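Local coordinates for putative tetR-family transcriptional regulatory protein (Streptomyces coelicolor, PDB 2DG8), which probably binds operator DNA through an N-terminal helix-turn-helix and regulates transcription as a TetR-family regulator, at residues D81-R86 / K137-P141; S131-L135 / A144-D148. All blocks are in the same frame, centred on the assembly; numbering follows the deposited sequence.

Contact 1: residues D81-R86 / K137-P141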
ATOM      1  N   ASP A  81      27.541   3.811  10.342  1.00 54.03           N
ATOM      2  CA  ASP A  81      26.992   4.431  11.544  1.00 55.12           C
ATOM      3  C   ASP A  81      25.583   4.962  11.298  1.00 55.35           C
ATOM      4  O   ASP A  81      25.034   4.786  10.208  1.00 55.52           O
ATOM      5  CB  ASP A  81      27.890   5.585  11.976  1.00 56.63           C
ATOM      6  CG  ASP A  81      28.370   6.411  10.797  1.00 58.38           C
ATOM      7  OD1 ASP A  81      29.450   6.100  10.254  1.00 58.07           O
ATOM      8  OD2 ASP A  81      27.657   7.358  10.399  1.00 59.09           O
ATOM      9  N   ARG A  82      25.007   5.616  12.309  1.00 54.04           N
ATOM     10  CA  ARG A  82      23.664   6.187  12.192  1.00 54.99           C
ATOM     11  C   ARG A  82      23.562   7.092  10.968  1.00 52.96           C
ATOM     12  O   ARG A  82      22.645   6.958  10.159  1.00 51.65           O
ATOM     13  CB  ARG A  82      23.300   7.045  13.411  1.00 58.17           C
ATOM     14  CG  ARG A  82      23.098   6.341  14.745  1.00 61.88           C
ATOM     15  CD  ARG A  82      22.598   7.374  15.768  1.00 63.59           C
ATOM     16  NE  ARG A  82      23.315   8.648  15.647  1.00 64.37           N
ATOM     17  CZ  ARG A  82      22.953   9.786  16.242  1.00 63.61           C
ATOM     18  NH1 ARG A  82      23.671  10.885  16.063  1.00 62.44           N
ATOM     19  NH2 ARG A  82      21.874   9.830  17.010  1.00 64.35           N
ATOM     20  N   ASP A  83      24.501   8.029  10.852  1.00 50.53           N
ATOM     21  CA  ASP A  83      24.497   8.970   9.746  1.00 49.05           C
ATOM     22  C   ASP A  83      24.442   8.302   8.383  1.00 47.99           C
ATOM     23  O   ASP A  83      23.661   8.717   7.529  1.00 47.10           O
ATOM     24  CB  ASP A  83      25.710   9.902   9.819  1.00 51.73           C
ATOM     25  CG  ASP A  83      25.560  10.978  10.887  1.00 54.74           C
ATOM     26  OD1 ASP A  83      24.487  11.622  10.951  1.00 55.52           O
ATOM     27  OD2 ASP A  83      26.522  11.190  11.656  1.00 57.19           O
ATOM     28  N   GLU A  84      25.267   7.280   8.167  1.00 45.56           N
ATOM     29  CA  GLU A  84      25.254   6.593   6.880  1.00 44.18           C
ATOM     30  C   GLU A  84      23.957   5.803   6.746  1.00 41.37           C
ATOM     31  O   GLU A  84      23.400   5.700   5.660  1.00 42.39           O
ATOM     32  CB  GLU A  84      26.455   5.652   6.743  1.00 46.48           C
ATOM     33  CG  GLU A  84      27.807   6.332   6.892  1.00 48.07           C
ATOM     34  CD  GLU A  84      28.948   5.522   6.291  1.00 48.69           C
ATOM     35  OE1 GLU A  84      28.941   4.276   6.417  1.00 47.68           O
ATOM     36  OE2 GLU A  84      29.862   6.137   5.701  1.00 49.07           O
ATOM     37  N   ALA A  85      23.474   5.263   7.860  1.00 38.23           N
ATOM     38  CA  ALA A  85      22.232   4.500   7.865  1.00 37.62           C
ATOM     39  C   ALA A  85      21.066   5.375   7.413  1.00 37.80           C
ATOM     40  O   ALA A  85      20.266   4.963   6.575  1.00 36.25           O
ATOM     41  CB  ALA A  85      21.955   3.951   9.254  1.00 36.18           C
ATOM     42  N   ARG A  86      20.976   6.581   7.973  1.00 36.62           N
ATOM     43  CA  ARG A  86      19.906   7.505   7.619  1.00 37.09           C
ATOM     44  C   ARG A  86      19.970   7.818   6.130  1.00 38.17           C
ATOM     45  O   ARG A  86      18.944   7.862   5.447  1.00 36.88           O
ATOM     46  CB  ARG A  86      20.029   8.814   8.410  1.00 36.40           C
ATOM     47  CG  ARG A  86      19.900   8.662   9.912  1.00 38.77           C
ATOM     48  CD  ARG A  86      19.913  10.022  10.601  1.00 37.69           C
ATOM     49  NE  ARG A  86      19.646   9.918  12.037  1.00 41.48           N
ATOM     50  CZ  ARG A  86      20.584   9.847  12.981  1.00 42.83           C
ATOM     51  NH1 ARG A  86      20.229   9.754  14.259  1.00 44.78           N
ATOM     52  NH2 ARG A  86      21.872   9.880  12.655  1.00 39.70           N
ATOM     53  N   LYS A 137      20.030  -2.853  13.207  1.00 42.56           N
ATOM     54  CA  LYS A 137      21.478  -2.963  13.223  1.00 44.63           C
ATOM     55  C   LYS A 137      22.047  -1.558  13.412  1.00 45.21           C
ATOM     56  O   LYS A 137      23.248  -1.386  13.626  1.00 46.50           O
ATOM     57  CB  LYS A 137      21.997  -3.559  11.914  1.00 45.85           C
ATOM     58  CG  LYS A 137      21.669  -5.029  11.723  1.00 47.96           C
ATOM     59  CD  LYS A 137      22.244  -5.544  10.408  1.00 50.65           C
ATOM     60  CE  LYS A 137      21.768  -6.962  10.106  1.00 53.26           C
ATOM     61  NZ  LYS A 137      22.305  -7.437   8.795  1.00 55.42           N
ATOM     62  N   HIS A 138      21.177  -0.552  13.342  1.00 43.73           N
ATOM     63  CA  HIS A 138      21.614   0.829  13.499  1.00 43.69           C
ATOM     64  C   HIS A 138      20.769   1.648  14.464  1.00 42.42           C
ATOM     65  O   HIS A 138      21.252   2.622  15.031  1.00 43.23           O
ATOM     66  CB  HIS A 138      21.634   1.544  12.145  1.00 44.83           C
ATOM     67  CG  HIS A 138      22.522   0.901  11.126  1.00 45.56           C
ATOM     68  ND1 HIS A 138      22.093  -0.115  10.299  1.00 45.80           N
ATOM     69  CD2 HIS A 138      23.810   1.144  10.788  1.00 45.18           C
ATOM     70  CE1 HIS A 138      23.079  -0.467   9.492  1.00 46.44           C
ATOM     71  NE2 HIS A 138      24.131   0.282   9.768  1.00 45.16           N
ATOM     72  N   PHE A 139      19.508   1.267  14.638  1.00 41.92           N
ATOM     73  CA  PHE A 139      18.610   1.998  15.525  1.00 41.48           C
ATOM     74  C   PHE A 139      17.983   1.063  16.541  1.00 43.19           C
ATOM     75  O   PHE A 139      17.907  -0.145  16.311  1.00 44.50           O
ATOM     76  CB  PHE A 139      17.497   2.670  14.712  1.00 39.33           C
ATOM     77  CG  PHE A 139      18.002   3.546  13.594  1.00 37.04           C
ATOM     78  CD1 PHE A 139      18.431   4.844  13.847  1.00 35.14           C
ATOM     79  CD2 PHE A 139      18.082   3.056  12.293  1.00 34.66           C
ATOM     80  CE1 PHE A 139      18.936   5.642  12.821  1.00 33.01           C
ATOM     81  CE2 PHE A 139      18.585   3.842  11.261  1.00 31.86           C
ATOM     82  CZ  PHE A 139      19.014   5.136  11.526  1.00 33.83           C
ATOM     83  N   ASP A 140      17.530   1.625  17.661  1.00 44.35           N
ATOM     84  CA  ASP A 140      16.889   0.834  18.706  1.00 45.56           C
ATOM     85  C   ASP A 140      15.579   0.257  18.156  1.00 45.30           C
ATOM     86  O   ASP A 140      15.043   0.759  17.166  1.00 47.58           O
ATOM     87  CB  ASP A 140      16.627   1.702  19.946  1.00 46.15           C
ATOM     88  CG  ASP A 140      15.606   2.799  19.699  1.00 47.54           C
ATOM     89  OD1 ASP A 140      14.394   2.494  19.654  1.00 50.64           O
ATOM     90  OD2 ASP A 140      16.014   3.970  19.556  1.00 49.30           O
ATOM     91  N   PRO A 141      15.053  -0.807  18.790  1.00 43.93           N
ATOM     92  CA  PRO A 141      13.810  -1.474  18.377  1.00 42.01           C
ATOM     93  C   PRO A 141      12.623  -0.549  18.117  1.00 41.78           C
ATOM     94  O   PRO A 141      11.930  -0.686  17.113  1.00 40.34           O
ATOM     95  CB  PRO A 141      13.537  -2.434  19.526  1.00 41.14           C
ATOM     96  CG  PRO A 141      14.920  -2.791  19.990  1.00 44.20           C
ATOM     97  CD  PRO A 141      15.604  -1.446  19.998  1.00 44.42           C
TER
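Phe139 and His138, two consecutive residues of the link after helix 121-135, press two rings against the first turn of helix 82-98, with Ala85 as their common target. The methyl group of Ala85 sits over one face of the imidazole in a CH-pi contact, CB lying 3.9 Å from the centroid of the His138 ring, and Ala85 CB is also 3.9 Å from Phe139 CZ. The tip of the phenyl ring reaches on to the aliphatic part of Arg86, whose CG lies at the ring edge, 4.0 Å from Phe139 CZ. No hydrogen bond joins the two segments; His138 NE2 is instead hydrogen-bonded to Ala79 O, just ahead of the helix, and Arg86 NE to Thr178 OG1. Asp81 is the N-cap of that helix, its OD2 accepting from Glu84 N at 3.3 Å. The contact thus brings the start of helix 82-98 against the connection between helices 121-135 and 141-159 in the TetR-type C-terminal domain, with Thr178, just past helix 167-177, touching Phe139.

Contact 2: residues S131-L135 / A144-D148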
ATOM      1  N   SER A 131      12.510  -6.799   7.921  1.00 39.25           N
ATOM      2  CA  SER A 131      12.910  -5.440   7.569  1.00 37.89           C
ATOM      3  C   SER A 131      13.481  -4.794   8.830  1.00 37.42           C
ATOM      4  O   SER A 131      14.565  -4.204   8.815  1.00 36.23           O
ATOM      5  CB  SER A 131      11.699  -4.630   7.100  1.00 34.85           C
ATOM      6  OG  SER A 131      11.124  -5.194   5.940  1.00 31.21           O
ATOM      7  N   ARG A 132      12.743  -4.930   9.928  1.00 37.95           N
ATOM      8  CA  ARG A 132      13.154  -4.345  11.196  1.00 40.47           C
ATOM      9  C   ARG A 132      14.482  -4.891  11.697  1.00 40.92           C
ATOM     10  O   ARG A 132      15.249  -4.173  12.336  1.00 42.22           O
ATOM     11  CB  ARG A 132      12.072  -4.554  12.262  1.00 39.84           C
ATOM     12  CG  ARG A 132      10.769  -3.819  11.977  1.00 40.74           C
ATOM     13  CD  ARG A 132       9.947  -3.652  13.256  1.00 44.34           C
ATOM     14  NE  ARG A 132       9.716  -4.919  13.948  1.00 43.89           N
ATOM     15  CZ  ARG A 132       8.726  -5.761  13.671  1.00 46.71           C
ATOM     16  NH1 ARG A 132       8.607  -6.888  14.359  1.00 45.13           N
ATOM     17  NH2 ARG A 132       7.846  -5.472  12.718  1.00 47.05           N
ATOM     18  N   VAL A 133      14.761  -6.157  11.410  1.00 39.77           N
ATOM     19  CA  VAL A 133      16.018  -6.744  11.849  1.00 39.73           C
ATOM     20  C   VAL A 133      17.170  -5.890  11.313  1.00 40.00           C
ATOM     21  O   VAL A 133      17.997  -5.391  12.082  1.00 39.24           O
ATOM     22  CB  VAL A 133      16.166  -8.209  11.351  1.00 40.19           C
ATOM     23  CG1 VAL A 133      17.542  -8.747  11.707  1.00 42.37           C
ATOM     24  CG2 VAL A 133      15.088  -9.088  11.988  1.00 40.82           C
ATOM     25  N   HIS A 134      17.213  -5.701   9.998  1.00 39.18           N
ATOM     26  CA  HIS A 134      18.279  -4.904   9.394  1.00 39.10           C
ATOM     27  C   HIS A 134      18.277  -3.461   9.876  1.00 38.51           C
ATOM     28  O   HIS A 134      19.323  -2.820   9.939  1.00 39.21           O
ATOM     29  CB  HIS A 134      18.175  -4.929   7.873  1.00 40.59           C
ATOM     30  CG  HIS A 134      18.332  -6.297   7.285  1.00 44.26           C
ATOM     31  ND1 HIS A 134      17.265  -7.033   6.821  1.00 45.89           N
ATOM     32  CD2 HIS A 134      19.425  -7.082   7.144  1.00 43.67           C
ATOM     33  CE1 HIS A 134      17.694  -8.218   6.418  1.00 45.69           C
ATOM     34  NE2 HIS A 134      18.999  -8.271   6.604  1.00 45.99           N
ATOM     35  N   LEU A 135      17.100  -2.951  10.216  1.00 37.69           N
ATOM     36  CA  LEU A 135      16.988  -1.581  10.688  1.00 38.09           C
ATOM     37  C   LEU A 135      17.567  -1.494  12.098  1.00 38.71           C
ATOM     38  O   LEU A 135      18.202  -0.503  12.460  1.00 36.44           O
ATOM     39  CB  LEU A 135      15.523  -1.155  10.692  1.00 33.12           C
ATOM     40  CG  LEU A 135      14.962  -0.089   9.745  1.00 35.06           C
ATOM     41  CD1 LEU A 135      15.757   0.087   8.453  1.00 28.71           C
ATOM     42  CD2 LEU A 135      13.537  -0.480   9.473  1.00 30.05           C
ATOM     43  N   ALA A 144      13.261   1.742  15.123  1.00 40.17           N
ATOM     44  CA  ALA A 144      13.305   0.867  13.958  1.00 39.61           C
ATOM     45  C   ALA A 144      11.887   0.551  13.484  1.00 38.22           C
ATOM     46  O   ALA A 144      11.636   0.466  12.281  1.00 38.58           O
ATOM     47  CB  ALA A 144      14.044  -0.413  14.289  1.00 36.49           C
ATOM     48  N   ARG A 145      10.964   0.384  14.426  1.00 35.66           N
ATOM     49  CA  ARG A 145       9.581   0.087  14.081  1.00 34.93           C
ATOM     50  C   ARG A 145       8.912   1.331  13.498  1.00 35.66           C
ATOM     51  O   ARG A 145       8.207   1.252  12.487  1.00 34.89           O
ATOM     52  CB  ARG A 145       8.805  -0.391  15.310  1.00 34.30           C
ATOM     53  CG  ARG A 145       7.375  -0.816  14.993  1.00 36.40           C
ATOM     54  CD  ARG A 145       6.683  -1.442  16.198  1.00 36.83           C
ATOM     55  NE  ARG A 145       7.140  -2.802  16.477  1.00 39.00           N
ATOM     56  CZ  ARG A 145       6.534  -3.908  16.037  1.00 40.19           C
ATOM     57  NH1 ARG A 145       5.439  -3.824  15.289  1.00 32.71           N
ATOM     58  NH2 ARG A 145       7.015  -5.102  16.363  1.00 37.82           N
ATOM     59  N   GLN A 146       9.122   2.478  14.144  1.00 32.50           N
ATOM     60  CA  GLN A 146       8.549   3.729  13.654  1.00 32.06           C
ATOM     61  C   GLN A 146       9.126   4.038  12.264  1.00 31.84           C
ATOM     62  O   GLN A 146       8.409   4.474  11.357  1.00 29.40           O
ATOM     63  CB  GLN A 146       8.873   4.880  14.616  1.00 30.65           C
ATOM     64  CG  GLN A 146       8.420   4.637  16.052  1.00 30.61           C
ATOM     65  CD  GLN A 146       8.883   5.722  17.017  1.00 33.64           C
ATOM     66  OE1 GLN A 146       9.121   5.451  18.197  1.00 37.36           O
ATOM     67  NE2 GLN A 146       9.000   6.954  16.529  1.00 24.59           N
ATOM     68  N   LEU A 147      10.423   3.792  12.105  1.00 30.61           N
ATOM     69  CA  LEU A 147      11.104   4.047  10.842  1.00 32.67           C
ATOM     70  C   LEU A 147      10.589   3.164   9.706  1.00 31.85           C
ATOM     71  O   LEU A 147      10.435   3.632   8.574  1.00 30.69           O
ATOM     72  CB  LEU A 147      12.616   3.855  11.015  1.00 31.26           C
ATOM     73  CG  LEU A 147      13.492   4.132   9.796  1.00 34.29           C
ATOM     74  CD1 LEU A 147      13.118   5.486   9.165  1.00 33.29           C
ATOM     75  CD2 LEU A 147      14.960   4.107  10.226  1.00 35.81           C
ATOM     76  N   ASP A 148      10.314   1.897  10.003  1.00 30.48           N
ATOM     77  CA  ASP A 148       9.807   0.979   8.979  1.00 29.33           C
ATOM     78  C   ASP A 148       8.467   1.479   8.450  1.00 31.32           C
ATOM     79  O   ASP A 148       8.186   1.368   7.258  1.00 33.85           O
ATOM     80  CB  ASP A 148       9.625  -0.438   9.539  1.00 31.09           C
ATOM     81  CG  ASP A 148       9.535  -1.496   8.434  1.00 35.30           C
ATOM     82  OD1 ASP A 148       8.852  -2.528   8.631  1.00 35.42           O
ATOM     83  OD2 ASP A 148      10.160  -1.298   7.366  1.00 32.67           O
TER
HETATM   84  O   HOH W   1       7.714  -2.920  11.070  1.00 30.01           O
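Helices 121-135 and 141-159 follow one another along the chain, and the short segments considered here approach to 9.3 Å between axes, their directions 122° apart. They come closest at the end of the first helix, where the CA atoms of Leu135 and Ala144 are 5.5 Å apart. Leu135 is modelled away from the common rotamers, with chi1 of -112° and chi2 of 25° both between the usual wells. In this pose its CB lies 4.0 Å from Ala144 CB, its CG 4.2 Å from Leu147 CD2 and its CD2 3.9 Å from Asp148 CB, so one side chain meets three residues along the facing helix. The CA-to-CB bond of Asp148 points toward the first helix, and with chi1 near t its OD2 comes to 3.7 Å from Ser131 CB, while the Ser131 hydroxyl is hydrogen-bonded to Trp127 O within its own helix.

Arg132 and Arg145 both start sideways and bend at chi3, m in each, so that their guanidinium groups converge. The planes stack at 29° with centres 3.7 Å apart, and Arg132 NH1 lies 3.1 Å from Arg145 NH2, a meeting of two donors and not a hydrogen bond. A water accepts from Arg132 NH2 at 3.0 Å and donates to Asp148 OD1 at 2.7 Å. Leu169 of the second subunit packs on Arg145. Hydrophobic packing therefore joins the helices near their connection, whereas the adjoining polar part stacks two like charges, which Asp148, water-linked to Arg132 alone, may partly offset.

In the fold
Both contacts belong to the TetR-type C-terminal region, on the same side of the chain's centre, with their own centres about 10 Å apart. Their segments alternate along the sequence: 81-86, then 131-135, then 137-141, then 144-148. Contact 2 closes the corner between helices 121-135 and 141-159, while contact 1 sets the connection at that corner against the start of helix 82-98. They meet directly where Phe139 CE2 packs 3.8 Å from Leu147 CD2, so that apolar contacts run on from Ala85 through Phe139 and Leu147 to Leu135. An early helix of the region is thereby tied to a later helical pair, and side chains of helix 141-159, among them Arg145 and Asp148, pack on the second subunit.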